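Local atomic coordinates of Pre-mRNA splicing factor PRP8 (Cyanidioschyzon merolae, PDB entry 6NQI), a protein that probably binds the U5 and U6 snRNAs and intron RNA as a core spliceosome component, represented here by its RNase H-like domain. Residues Arg10-Asp15 with Ile30-Thr35; Asp16-Arg21 with Pro115-Met120; Lys61-Val66 with Asp91-Leu96; Ala85-Met90 with Val107-Ala112; Ser141-Trp146 with Ala157-Leu162. All blocks are in the same frame, centred on the assembly; numbering follows the deposited sequence.

Contact 1 (Arg10-Asp15 with Ile30-Thr35); sequences RLWIVD and IWETST
Ile30 pushes its CG2 methyl over one face of the Trp12 indole, 4.2 Å from the centroid of the five-membered ring and displaced toward the rim, while Ile30 CG1 lies beside Val14 CG1. These groups share one face of the antiparallel hairpin of strands 11-21 and 24-32, central to the RNase H-like sheet; helix 54-71 packs over them. On the other face Ile13 fills the hollow beside Trp31, its CG1 lying 3.7 Å from Trp31 CE3 and 3.6 Å from Thr33 CG2, a methyl that itself rests over the centre of the Trp31 ring. In the backbone, Ile13 N bonds to Trp31 O at 2.8 Å, and Trp31 N to Ile13 O. Glu32 runs alongside Trp12, and its OE2 takes the indole NE1 at 2.7 Å, nearly straight (176°) and in the ring plane. Its OE1 makes a salt bridge to Arg10 NH1 at 2.8 Å, the carboxylate and guanidinium planes 84° apart, and also meets Thr35 OG1 and Arg37. An alanine in place of Glu32 would probably leave the Trp12 N-H without its acceptor and Arg10 and Arg37 without their shared carboxylate. Buried yet flanked by two arginines and an indole N-H, the carboxylate is likely to stay ionised.

Contact 2 (Asp16-Arg21 with Pro115-Met120); sequences DRTAYR and PLQALM. With BME (beta-mercaptoethanol), chain C.
Arg17 and Gln117 meet by stacking: their guanidinium and amide planes are only 6° apart, with Gln117 NE2 3.8 Å above the guanidinium plane and offset toward its rim, although the two side chains cross at about a right angle. A second guanidinium, that of Arg21, is met tip to tip by Met120, whose SD stands over its centre, 3.8 Å above the plane. Met120 CE lies 3.7 Å from Arg21 NH2. Segment 16-21 holds a type I beta turn, Asp16 to Ala19, at the corner of strand 11-21; the other is largely the 3-10 segment 116-120 leading toward helix 123-130, so the contact fastens this linker beside the RNase H-like sheet. Packing fills the middle: Thr18 CG2 lies 3.6 Å from Gln117 CB, and Gln117 OE1 touches both that methyl and Arg17 CB (3.3 Å). Gln117 CG sits between its backbone N and carbonyl carbon (chi1 49°); the chain runs on extended. Polar ends find partners outside the two segments: Arg17 NH2 a salt bridge to Asp15, Thr18 OG1 hydrogen bonds to Val27 O and Trp29 NE1. Asp16 OD1 accepts from O1 of a beta-mercaptoethanol linked through S2 to Cys62 SG.

Contact 3 (Lys61-Val66 with Asp91-Leu96); sequences KCAEHV and DPLKTL
Ala63 and Leu93 bring their CA atoms to 4.4 Å where helices 54-71 and 90-97 pass each other, the axes of the short segments 8.4 Å apart and crossing at -42°. This is helix-helix packing within the alpha/beta layers of the RNase H-like fold: both helices also rest on the central sheet, Val66 against Val14 and Leu93 against Ile82 and Leu84. The small side chain of Ala63 permits the approach. Its CB rests against the other helix's backbone, 3.5 Å from Leu93 N, and touches Pro92 CB at 3.9 Å. Leu96 returns the contact from one side, its CD1 lying 3.7 Å from Ala63 CB and also against the backbone N of Glu64. On the sheet-facing side Val66 and Leu93 cross at about a right angle. Leu93 CG stands anti to its backbone N (chi1 -176°), and of its two methyls CD1 rests 3.8 Å from Val66 CG1 and 3.7 Å from the carbonyl oxygen of Ala63.

Contact 4 (Ala85-Met90 with Val107-Ala112); sequences AQTASM and VRAGAA. With BME (beta-mercaptoethanol), chain C.
Met90 and Ala109 meet methyl to methyl, Met90 CE lying 3.6 Å from Ala109 CB. The contact belongs to a beta-alpha-beta crossover: strand 81-84 runs out through residues 85-90 into helix 90-97, and the chain returns in the parallel edge strand 107-108, whose Arg108 pairs through its backbone with Ile82 and Leu84. Met90, the first residue of that helix, carries much of the buried surface. Its CG is anti to the backbone N (chi1 176°), and the chain stays extended until a bend at chi3 (-62°) turns CE onto the peptide between Arg108 and Ala109, with Val107 CG1 4.3 Å from CE. Ala85 is the second large contributor, at the end where the chains draw nearest: its CA is 4.1 Å from that of Ala111, and the two CB atoms are 4.0 Å apart. Ala112 adds its CB against the Ala85 carbonyl oxygen at 3.6 Å. At this end the alanines Ala85, Ala111 and Ala112 let the chains lie close. The Cys62-linked beta-mercaptoethanol, probably from the crystallisation liquor, touches the 85-90 loop, its O1 weakly bonded by Gln86 N and its S2 3.5 Å from Ser89 CB.

Contact 5 (Ser141-Trp146 with Ala157-Leu162); sequences SGYADW and ARFLLL
Arg158 CG is anti to the backbone N (chi1 -172°), and a bend at chi3 (-66°) then turns NE; the chain lies across one face of the Trp146 indole. Arg158 CD sits over the six-membered ring, 3.4 Å from its centroid, a CH-pi contact. CZ comes 4.5 Å from the centroid of the five-membered ring in a cation-pi contact; salt bridges to Glu208 and Glu201 hold the guanidinium. The indole's opposite face carries the carbonyl oxygen of Tyr143, and Trp146 CH2, at its edge, is 3.7 Å from Leu162 CD1. Tyr143 turns its edge to the face of Phe159, offset, with planes at 73°; Tyr143 CE1 lies 3.7 Å from Phe159 CB. An alanine in place of Trp146 would probably open a gap beside Leu162 and deprive Arg158 of its flat support. Trp31, Trp196 and Trp204 extend this aromatic cluster, which packs the turns after edge strand 137-141 onto helix 152-168 of the alpha/beta RNase H-like fold.

From the N terminus, contact 1 closes the hairpin of strands 11-21 and 24-32. Contact 2 opens just after residue 15 and closes only at 115-120, so it crosses contact 1 and spans the widest loop, bringing the linker before helix 123-130 back to the first strand. Contacts 3 and 4 are nested inside that loop and cross each other, tying helix 54-71, helix 90-97 and edge strand 107-108 together at one flank of the sheet. Contact 5 follows in series and closes a short loop at the other flank, about 27 Å from contact 3 between centres. Contact 1 bridges the flanks: Val14 O bonds to Ala85 N, and Thr33 O to Tyr143 OH.

Contact 1 (Arg10-Asp15 with Ile30-Thr35)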
# COMPACT_ATOMS: atom_id res chain seq x y z
N ARG A 10 -5.25 9.47 -10.33
CA ARG A 10 -4.48 9.35 -9.09
C ARG A 10 -5.44 8.83 -8.02
O ARG A 10 -6.25 9.58 -7.48
CB ARG A 10 -3.88 10.71 -8.70
CG ARG A 10 -2.83 10.68 -7.55
CD ARG A 10 -2.35 12.09 -7.12
NE ARG A 10 -1.36 12.67 -8.03
CZ ARG A 10 -0.04 12.65 -7.84
NH1 ARG A 10 0.48 12.09 -6.75
NH2 ARG A 10 0.77 13.20 -8.77
N LEU A 11 -5.40 7.51 -7.77
CA LEU A 11 -6.14 6.82 -6.72
C LEU A 11 -5.23 6.43 -5.54
O LEU A 11 -4.00 6.31 -5.69
CB LEU A 11 -6.80 5.54 -7.26
CG LEU A 11 -7.99 5.57 -8.21
CD1 LEU A 11 -8.57 4.17 -8.48
CD2 LEU A 11 -9.04 6.44 -7.55
N TRP A 12 -5.82 6.24 -4.36
CA TRP A 12 -5.11 5.71 -3.18
C TRP A 12 -5.75 4.40 -2.77
O TRP A 12 -6.90 4.39 -2.30
CB TRP A 12 -5.12 6.70 -2.01
CG TRP A 12 -4.09 7.78 -2.12
CD1 TRP A 12 -3.27 8.00 -3.16
CD2 TRP A 12 -3.78 8.79 -1.15
NE1 TRP A 12 -2.45 9.08 -2.91
CE2 TRP A 12 -2.75 9.59 -1.69
CE3 TRP A 12 -4.26 9.08 0.14
CZ2 TRP A 12 -2.20 10.66 -1.01
CZ3 TRP A 12 -3.70 10.16 0.84
CH2 TRP A 12 -2.69 10.94 0.25
N ILE A 13 -5.02 3.30 -2.92
CA ILE A 13 -5.46 2.01 -2.42
C ILE A 13 -4.92 1.84 -0.98
O ILE A 13 -3.70 1.84 -0.75
CB ILE A 13 -4.97 0.87 -3.32
CG1 ILE A 13 -5.11 1.19 -4.82
CG2 ILE A 13 -5.78 -0.37 -3.03
CD1 ILE A 13 -6.54 1.26 -5.38
N VAL A 14 -5.83 1.73 -0.01
CA VAL A 14 -5.44 1.64 1.38
C VAL A 14 -5.75 0.25 1.91
O VAL A 14 -6.88 -0.23 1.77
CB VAL A 14 -6.13 2.72 2.22
CG1 VAL A 14 -5.41 2.83 3.61
CG2 VAL A 14 -6.19 4.05 1.44
N ASP A 15 -4.73 -0.40 2.47
CA ASP A 15 -4.84 -1.77 2.97
C ASP A 15 -4.25 -1.80 4.37
O ASP A 15 -3.04 -1.57 4.55
CB ASP A 15 -4.11 -2.75 2.03
CG ASP A 15 -4.42 -4.21 2.31
OD1 ASP A 15 -4.89 -4.55 3.42
OD2 ASP A 15 -4.21 -5.06 1.41
N ILE A 30 -0.41 2.25 1.63
CA ILE A 30 -1.15 3.10 0.67
C ILE A 30 -0.41 3.09 -0.66
O ILE A 30 0.69 3.66 -0.77
CB ILE A 30 -1.31 4.54 1.17
CG1 ILE A 30 -2.09 4.58 2.48
CG2 ILE A 30 -1.98 5.41 0.05
CD1 ILE A 30 -2.24 5.97 2.99
N TRP A 31 -1.03 2.51 -1.69
CA TRP A 31 -0.50 2.48 -3.05
C TRP A 31 -1.15 3.61 -3.84
O TRP A 31 -2.38 3.69 -3.92
CB TRP A 31 -0.76 1.11 -3.70
CG TRP A 31 -0.49 1.04 -5.18
CD1 TRP A 31 0.46 1.72 -5.88
CD2 TRP A 31 -1.18 0.21 -6.14
NE1 TRP A 31 0.39 1.39 -7.23
CE2 TRP A 31 -0.60 0.46 -7.40
CE3 TRP A 31 -2.22 -0.71 -6.05
CZ2 TRP A 31 -1.04 -0.18 -8.56
CZ3 TRP A 31 -2.65 -1.35 -7.21
CH2 TRP A 31 -2.06 -1.08 -8.44
N GLU A 32 -0.33 4.50 -4.38
CA GLU A 32 -0.79 5.55 -5.27
C GLU A 32 -0.68 5.04 -6.71
O GLU A 32 0.42 4.97 -7.27
CB GLU A 32 0.06 6.80 -5.06
CG GLU A 32 -0.46 7.98 -5.81
CD GLU A 32 0.15 9.26 -5.33
OE1 GLU A 32 1.29 9.58 -5.74
OE2 GLU A 32 -0.49 9.93 -4.50
N THR A 33 -1.83 4.72 -7.31
CA THR A 33 -1.86 3.96 -8.57
C THR A 33 -1.20 4.71 -9.72
O THR A 33 -0.44 4.11 -10.49
CB THR A 33 -3.29 3.58 -8.95
OG1 THR A 33 -4.07 4.78 -9.11
CG2 THR A 33 -3.92 2.66 -7.91
N SER A 34 -1.51 6.00 -9.89
CA SER A 34 -1.04 6.72 -11.06
C SER A 34 0.48 6.83 -11.08
O SER A 34 1.10 6.82 -12.16
CB SER A 34 -1.65 8.12 -11.11
OG SER A 34 -1.11 8.94 -10.10
N THR A 35 1.10 6.98 -9.92
CA THR A 35 2.54 7.24 -9.84
C THR A 35 3.37 6.06 -9.37
O THR A 35 4.57 6.03 -9.63
CB THR A 35 2.81 8.42 -8.90
OG1 THR A 35 2.22 8.13 -7.62
CG2 THR A 35 2.22 9.66 -9.45

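Contact 2 (Asp16-Arg21 with Pro115-Met120)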
# COMPACT_ATOMS: atom_id res chain seq x y z
N ASP A 16 -5.09 -2.06 5.37
CA ASP A 16 -4.62 -2.11 6.75
C ASP A 16 -4.72 -3.50 7.34
O ASP A 16 -4.50 -3.67 8.54
CB ASP A 16 -5.38 -1.08 7.60
CG ASP A 16 -6.83 -1.45 7.83
OD1 ASP A 16 -7.37 -2.32 7.10
OD2 ASP A 16 -7.45 -0.83 8.73
N ARG A 17 -4.98 -4.51 6.52
CA ARG A 17 -5.17 -5.88 6.98
C ARG A 17 -3.96 -6.47 7.72
O ARG A 17 -4.07 -7.57 8.28
CB ARG A 17 -5.55 -6.75 5.79
CG ARG A 17 -6.93 -6.47 5.30
CD ARG A 17 -7.26 -7.28 4.08
NE ARG A 17 -6.61 -6.75 2.88
CZ ARG A 17 -6.88 -7.21 1.66
NH1 ARG A 17 -7.79 -8.18 1.52
NH2 ARG A 17 -6.28 -6.70 0.58
N THR A 18 -2.82 -5.78 7.71
CA THR A 18 -1.65 -6.14 8.50
C THR A 18 -1.33 -5.04 9.51
O THR A 18 -0.16 -4.75 9.81
CB THR A 18 -0.44 -6.39 7.60
OG1 THR A 18 -0.14 -5.20 6.85
CG2 THR A 18 -0.69 -7.56 6.68
N ALA A 19 -2.35 -4.44 10.11
CA ALA A 19 -2.05 -3.44 11.11
C ALA A 19 -1.74 -4.09 12.45
O ALA A 19 -0.91 -3.58 13.21
CB ALA A 19 -3.21 -2.45 11.22
N TYR A 20 -2.39 -5.21 12.75
CA TYR A 20 -2.03 -6.06 13.88
C TYR A 20 -1.42 -7.35 13.35
O TYR A 20 -2.08 -8.11 12.64
CB TYR A 20 -3.23 -6.38 14.77
CG TYR A 20 -2.91 -7.43 15.80
CD1 TYR A 20 -2.16 -7.12 16.93
CD2 TYR A 20 -3.36 -8.73 15.64
CE1 TYR A 20 -1.85 -8.08 17.88
CE2 TYR A 20 -3.06 -9.69 16.58
CZ TYR A 20 -2.31 -9.37 17.70
OH TYR A 20 -2.02 -10.37 18.62
N ARG A 21 -0.17 -7.61 13.74
CA ARG A 21 0.42 -8.92 13.49
C ARG A 21 0.84 -9.50 14.83
O ARG A 21 1.46 -8.80 15.64
CB ARG A 21 1.63 -8.84 12.54
CG ARG A 21 1.25 -8.57 11.07
CD ARG A 21 2.40 -8.87 10.10
NE ARG A 21 3.61 -8.14 10.45
CZ ARG A 21 4.82 -8.52 10.09
NH1 ARG A 21 4.97 -9.62 9.37
NH2 ARG A 21 5.88 -7.81 10.46
N PRO A 115 -4.34 -8.07 -3.15
CA PRO A 115 -3.52 -8.44 -1.97
C PRO A 115 -2.28 -7.57 -1.84
O PRO A 115 -1.14 -8.01 -1.98
CB PRO A 115 -3.18 -9.90 -2.26
CG PRO A 115 -3.04 -9.92 -3.75
CD PRO A 115 -4.16 -9.02 -4.26
N LEU A 116 -2.54 -6.29 -1.56
CA LEU A 116 -1.46 -5.32 -1.34
C LEU A 116 -0.68 -5.66 -0.07
O LEU A 116 0.54 -5.43 -0.01
CB LEU A 116 -2.06 -3.92 -1.28
CG LEU A 116 -1.16 -2.73 -1.03
CD1 LEU A 116 -0.18 -2.59 -2.17
CD2 LEU A 116 -1.99 -1.49 -0.91
N GLN A 117 -1.35 -6.21 0.94
CA GLN A 117 -0.67 -6.59 2.18
C GLN A 117 0.43 -7.62 1.92
O GLN A 117 1.33 -7.76 2.75
CB GLN A 117 -1.65 -7.19 3.18
CG GLN A 117 -2.52 -8.27 2.59
CD GLN A 117 -3.39 -8.99 3.62
OE1 GLN A 117 -3.22 -8.81 4.83
NE2 GLN A 117 -4.30 -9.83 3.14
N ALA A 118 0.36 -8.35 0.80
CA ALA A 118 1.40 -9.32 0.49
C ALA A 118 2.78 -8.68 0.38
O ALA A 118 3.79 -9.40 0.46
CB ALA A 118 1.04 -10.07 -0.80
N LEU A 119 2.86 -7.35 0.27
CA LEU A 119 4.18 -6.73 0.27
C LEU A 119 4.94 -7.01 1.57
O LEU A 119 6.17 -6.86 1.61
CB LEU A 119 4.06 -5.23 0.05
CG LEU A 119 3.66 -4.91 -1.37
CD1 LEU A 119 3.52 -3.39 -1.57
CD2 LEU A 119 4.69 -5.53 -2.31
N MET A 120 4.23 -7.44 2.62
CA MET A 120 4.88 -7.83 3.87
C MET A 120 5.95 -8.88 3.65
O MET A 120 6.81 -9.07 4.51
CB MET A 120 3.83 -8.37 4.85
CG MET A 120 4.25 -8.35 6.31
SD MET A 120 4.54 -6.65 6.81
CE MET A 120 6.32 -6.63 6.94
C1 BME C . -7.66 0.25 4.92
C2 BME C . -8.84 0.95 5.57
O1 BME C . -8.08 -1.08 4.75
S2 BME C . -8.47 2.59 6.24

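Contact 3 (Lys61-Val66 with Asp91-Leu96)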
# COMPACT_ATOMS: atom_id res chain seq x y z
N LYS A 61 -7.50 4.01 13.64
CA LYS A 61 -6.13 4.40 13.32
C LYS A 61 -5.90 4.47 11.82
O LYS A 61 -5.19 5.36 11.33
CB LYS A 61 -5.10 3.46 13.98
CG LYS A 61 -4.83 3.76 15.46
CD LYS A 61 -3.37 3.53 15.84
CE LYS A 61 -2.51 4.80 15.77
NZ LYS A 61 -2.97 5.82 16.76
N CYS A 62 -6.50 3.57 11.05
CA CYS A 62 -6.35 3.66 9.61
C CYS A 62 -7.01 4.93 9.06
O CYS A 62 -6.42 5.64 8.22
CB CYS A 62 -6.93 2.43 8.93
SG CYS A 62 -6.66 2.52 7.13
N ALA A 63 -8.23 5.23 9.53
CA ALA A 63 -8.91 6.46 9.10
C ALA A 63 -8.08 7.70 9.44
O ALA A 63 -7.93 8.61 8.62
CB ALA A 63 -10.28 6.53 9.76
N GLU A 64 -7.54 7.75 10.67
CA GLU A 64 -6.74 8.89 11.08
C GLU A 64 -5.45 8.99 10.25
O GLU A 64 -5.02 10.09 9.88
CB GLU A 64 -6.46 8.79 12.58
CG GLU A 64 -6.03 10.10 13.20
CD GLU A 64 -4.56 10.41 13.02
OE1 GLU A 64 -3.76 9.46 12.73
OE2 GLU A 64 -4.19 11.60 13.21
N HIS A 65 -4.87 7.84 9.89
CA HIS A 65 -3.65 7.85 9.08
C HIS A 65 -3.92 8.40 7.69
O HIS A 65 -3.18 9.27 7.20
CB HIS A 65 -3.05 6.44 9.00
CG HIS A 65 -1.94 6.30 8.00
ND1 HIS A 65 -2.00 5.41 6.95
CD2 HIS A 65 -0.76 6.96 7.88
CE1 HIS A 65 -0.89 5.51 6.23
NE2 HIS A 65 -0.13 6.45 6.76
N VAL A 66 -5.00 7.93 7.04
CA VAL A 66 -5.38 8.47 5.74
C VAL A 66 -5.61 9.97 5.83
O VAL A 66 -5.14 10.73 4.97
CB VAL A 66 -6.60 7.72 5.17
CG1 VAL A 66 -7.21 8.48 4.01
CG2 VAL A 66 -6.19 6.34 4.69
N ASP A 91 -16.92 3.98 7.14
CA ASP A 91 -17.60 4.94 8.01
C ASP A 91 -16.63 5.79 8.82
O ASP A 91 -16.79 7.02 8.83
CB ASP A 91 -18.56 4.22 8.96
CG ASP A 91 -19.92 3.97 8.35
OD1 ASP A 91 -20.21 4.54 7.26
OD2 ASP A 91 -20.74 3.30 9.04
N PRO A 92 -15.64 5.22 9.53
CA PRO A 92 -14.71 6.08 10.30
C PRO A 92 -13.99 7.12 9.45
O PRO A 92 -13.93 8.29 9.82
CB PRO A 92 -13.74 5.07 10.91
CG PRO A 92 -14.56 3.83 11.09
CD PRO A 92 -15.45 3.80 9.88
N LEU A 93 -13.45 6.70 8.30
CA LEU A 93 -12.81 7.65 7.40
C LEU A 93 -13.75 8.81 7.04
O LEU A 93 -13.40 9.98 7.21
CB LEU A 93 -12.35 6.94 6.14
CG LEU A 93 -11.60 7.85 5.19
CD1 LEU A 93 -10.45 8.52 5.91
CD2 LEU A 93 -11.10 7.03 4.03
N LYS A 94 -14.94 8.50 6.54
CA LYS A 94 -15.88 9.57 6.24
C LYS A 94 -16.05 10.50 7.45
O LYS A 94 -16.00 11.73 7.30
CB LYS A 94 -17.20 8.99 5.75
CG LYS A 94 -17.07 8.39 4.35
CD LYS A 94 -18.27 7.55 3.99
CE LYS A 94 -18.20 7.07 2.55
NZ LYS A 94 -18.72 8.08 1.57
N THR A 95 -16.18 9.93 8.66
CA THR A 95 -16.38 10.79 9.84
C THR A 95 -15.21 11.74 10.04
O THR A 95 -15.41 12.92 10.34
CB THR A 95 -16.56 9.96 11.11
OG1 THR A 95 -17.67 9.08 10.98
CG2 THR A 95 -16.82 10.90 12.29
N LEU A 96 -13.98 11.25 9.86
CA LEU A 96 -12.84 12.13 10.09
C LEU A 96 -12.65 13.14 8.96
O LEU A 96 -11.91 14.11 9.14
CB LEU A 96 -11.57 11.31 10.28
CG LEU A 96 -11.56 10.30 11.43
CD1 LEU A 96 -10.19 9.71 11.70
CD2 LEU A 96 -12.14 10.91 12.68

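Contact 4 (Ala85-Met90 with Val107-Ala112)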
# COMPACT_ATOMS: atom_id res chain seq x y z
N ALA A 85 -9.41 -1.33 1.47
CA ALA A 85 -9.47 -2.78 1.38
C ALA A 85 -10.52 -3.35 2.33
O ALA A 85 -11.15 -4.36 2.02
CB ALA A 85 -8.10 -3.39 1.65
N GLN A 86 -10.71 -2.73 3.50
CA GLN A 86 -11.68 -3.20 4.48
C GLN A 86 -12.79 -2.17 4.68
O GLN A 86 -12.53 -1.00 4.98
CB GLN A 86 -11.00 -3.52 5.82
CG GLN A 86 -10.38 -4.92 5.83
CD GLN A 86 -9.73 -5.29 7.16
OE1 GLN A 86 -9.19 -4.43 7.86
NE2 GLN A 86 -9.77 -6.58 7.51
N THR A 87 -14.03 -2.63 4.55
CA THR A 87 -15.16 -1.70 4.56
C THR A 87 -15.40 -1.13 5.95
O THR A 87 -16.07 -0.10 6.07
CB THR A 87 -16.40 -2.40 4.01
OG1 THR A 87 -17.45 -1.45 3.78
CG2 THR A 87 -16.92 -3.48 4.97
N ALA A 88 -14.84 -1.77 6.98
CA ALA A 88 -15.08 -1.33 8.36
C ALA A 88 -14.56 0.07 8.61
O ALA A 88 -15.09 0.77 9.48
CB ALA A 88 -14.43 -2.30 9.34
N SER A 89 -13.58 0.51 7.83
CA SER A 89 -13.03 1.85 7.97
C SER A 89 -13.63 2.83 6.97
O SER A 89 -13.14 3.95 6.86
CB SER A 89 -11.52 1.82 7.77
OG SER A 89 -10.95 0.81 8.56
N MET A 90 -14.71 2.43 6.28
CA MET A 90 -15.37 3.36 5.37
C MET A 90 -16.15 4.42 6.14
O MET A 90 -16.02 5.62 5.87
CB MET A 90 -16.30 2.60 4.44
CG MET A 90 -17.09 3.52 3.53
SD MET A 90 -17.70 2.74 2.02
CE MET A 90 -16.11 2.35 1.33
N VAL A 107 -14.90 7.93 -1.56
CA VAL A 107 -14.31 6.86 -0.77
C VAL A 107 -15.09 5.60 -1.10
O VAL A 107 -16.31 5.57 -0.92
CB VAL A 107 -14.37 7.22 0.72
CG1 VAL A 107 -13.96 6.04 1.58
CG2 VAL A 107 -13.49 8.42 0.98
N ARG A 108 -14.38 4.55 -1.48
CA ARG A 108 -14.97 3.34 -2.03
C ARG A 108 -14.32 2.14 -1.37
O ARG A 108 -13.21 2.22 -0.86
CB ARG A 108 -14.78 3.32 -3.57
CG ARG A 108 -15.42 2.17 -4.34
CD ARG A 108 -15.18 2.21 -5.92
NE ARG A 108 -13.81 2.00 -6.44
CZ ARG A 108 -13.26 0.82 -6.78
NH1 ARG A 108 -13.95 -0.31 -6.68
NH2 ARG A 108 -12.01 0.77 -7.25
N ALA A 109 -15.05 1.03 -1.36
CA ALA A 109 -14.56 -0.24 -0.86
C ALA A 109 -14.09 -1.08 -2.04
O ALA A 109 -13.91 -0.58 -3.16
CB ALA A 109 -15.64 -0.96 -0.05
N GLY A 110 -13.87 -2.36 -1.79
CA GLY A 110 -13.56 -3.30 -2.84
C GLY A 110 -12.10 -3.44 -3.21
O GLY A 110 -11.81 -4.04 -4.26
N ALA A 111 -11.18 -2.91 -2.41
CA ALA A 111 -9.77 -3.19 -2.69
C ALA A 111 -9.35 -4.56 -2.19
O ALA A 111 -8.25 -5.01 -2.54
CB ALA A 111 -8.86 -2.12 -2.07
N ALA A 112 -10.26 -5.26 -1.50
CA ALA A 112 -9.96 -6.57 -0.95
C ALA A 112 -9.42 -7.51 -2.02
O ALA A 112 -8.47 -8.27 -1.78
CB ALA A 112 -11.21 -7.16 -0.30
C1 BME C . -7.66 0.25 4.92
C2 BME C . -8.84 0.95 5.57
O1 BME C . -8.08 -1.08 4.75
S2 BME C . -8.47 2.59 6.24

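Contact 5 (Ser141-Trp146 with Ala157-Leu162)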
# COMPACT_ATOMS: atom_id res chain seq x y z
N SER A 141 9.11 3.93 -4.01
CA SER A 141 8.58 4.06 -5.37
C SER A 141 8.23 2.67 -5.87
O SER A 141 9.11 1.87 -6.18
CB SER A 141 9.57 4.77 -6.29
OG SER A 141 10.43 3.85 -6.94
N GLY A 142 6.93 2.37 -5.91
CA GLY A 142 6.49 1.05 -6.31
C GLY A 142 6.61 0.72 -7.79
O GLY A 142 6.47 -0.45 -8.15
N TYR A 143 6.90 1.71 -8.64
CA TYR A 143 7.08 1.47 -10.06
C TYR A 143 8.54 1.60 -10.48
O TYR A 143 8.83 1.65 -11.68
CB TYR A 143 6.22 2.41 -10.91
CG TYR A 143 4.73 2.20 -10.77
CD1 TYR A 143 4.23 1.08 -10.14
CD2 TYR A 143 3.81 3.13 -11.30
CE1 TYR A 143 2.88 0.88 -10.01
CE2 TYR A 143 2.43 2.93 -11.18
CZ TYR A 143 1.99 1.80 -10.54
OH TYR A 143 0.65 1.57 -10.38
N ALA A 144 9.46 1.68 -9.51
CA ALA A 144 10.88 1.69 -9.82
C ALA A 144 11.17 2.75 -10.86
O ALA A 144 10.89 3.93 -10.65
CB ALA A 144 11.34 0.31 -10.33
N ASP A 145 11.65 2.29 -12.02
CA ASP A 145 11.87 3.11 -13.20
C ASP A 145 11.05 2.60 -14.38
O ASP A 145 11.45 2.77 -15.53
CB ASP A 145 13.35 3.10 -13.58
CG ASP A 145 13.85 1.71 -13.96
OD1 ASP A 145 14.68 1.59 -14.89
OD2 ASP A 145 13.38 0.73 -13.32
N TRP A 146 9.93 1.94 -14.11
CA TRP A 146 9.16 1.36 -15.21
C TRP A 146 8.61 2.44 -16.14
O TRP A 146 8.64 2.29 -17.37
CB TRP A 146 8.04 0.47 -14.68
CG TRP A 146 8.52 -0.63 -13.77
CD1 TRP A 146 9.81 -1.07 -13.62
CD2 TRP A 146 7.70 -1.45 -12.94
NE1 TRP A 146 9.84 -2.11 -12.72
CE2 TRP A 146 8.57 -2.36 -12.28
CE3 TRP A 146 6.33 -1.50 -12.67
CZ2 TRP A 146 8.10 -3.31 -11.37
CZ3 TRP A 146 5.86 -2.45 -11.77
CH2 TRP A 146 6.75 -3.34 -11.13
N ALA A 157 -0.20 -2.77 -14.05
CA ALA A 157 -0.51 -4.19 -14.18
C ALA A 157 0.63 -5.06 -13.67
O ALA A 157 0.40 -6.12 -13.08
CB ALA A 157 -0.84 -4.51 -15.64
N ARG A 158 1.87 -4.63 -13.90
CA ARG A 158 3.03 -5.39 -13.44
C ARG A 158 3.06 -5.44 -11.93
O ARG A 158 3.27 -6.50 -11.32
CB ARG A 158 4.31 -4.73 -13.96
CG ARG A 158 5.53 -5.54 -13.71
CD ARG A 158 6.74 -4.86 -14.31
NE ARG A 158 6.70 -4.79 -15.76
CZ ARG A 158 7.62 -4.18 -16.49
NH1 ARG A 158 8.64 -3.58 -15.90
NH2 ARG A 158 7.51 -4.16 -17.81
N PHE A 159 2.87 -4.28 -11.30
CA PHE A 159 2.78 -4.21 -9.85
C PHE A 159 1.68 -5.14 -9.34
O PHE A 159 1.89 -5.89 -8.39
CB PHE A 159 2.52 -2.75 -9.46
CG PHE A 159 2.54 -2.48 -8.00
CD1 PHE A 159 3.72 -2.14 -7.37
CD2 PHE A 159 1.37 -2.49 -7.27
CE1 PHE A 159 3.75 -1.86 -6.03
CE2 PHE A 159 1.39 -2.20 -5.92
CZ PHE A 159 2.58 -1.89 -5.30
N LEU A 160 0.52 -5.13 -10.00
CA LEU A 160 -0.59 -5.97 -9.54
C LEU A 160 -0.25 -7.46 -9.66
O LEU A 160 -0.55 -8.26 -8.76
CB LEU A 160 -1.85 -5.62 -10.32
CG LEU A 160 -3.23 -6.01 -9.77
CD1 LEU A 160 -3.44 -5.56 -8.33
CD2 LEU A 160 -4.32 -5.41 -10.63
N LEU A 161 0.38 -7.85 -10.78
CA LEU A 161 0.80 -9.24 -10.97
C LEU A 161 1.80 -9.66 -9.90
O LEU A 161 1.75 -10.78 -9.39
CB LEU A 161 1.41 -9.42 -12.36
CG LEU A 161 1.96 -10.81 -12.68
CD1 LEU A 161 0.88 -11.87 -12.55
CD2 LEU A 161 2.58 -10.85 -14.06
N LEU A 162 2.71 -8.75 -9.54
CA LEU A 162 3.67 -9.01 -8.47
C LEU A 162 2.95 -9.21 -7.15
O LEU A 162 3.30 -10.12 -6.39
CB LEU A 162 4.66 -7.85 -8.36
CG LEU A 162 5.76 -7.91 -9.41
CD1 LEU A 162 6.55 -6.62 -9.43
CD2 LEU A 162 6.68 -9.08 -9.22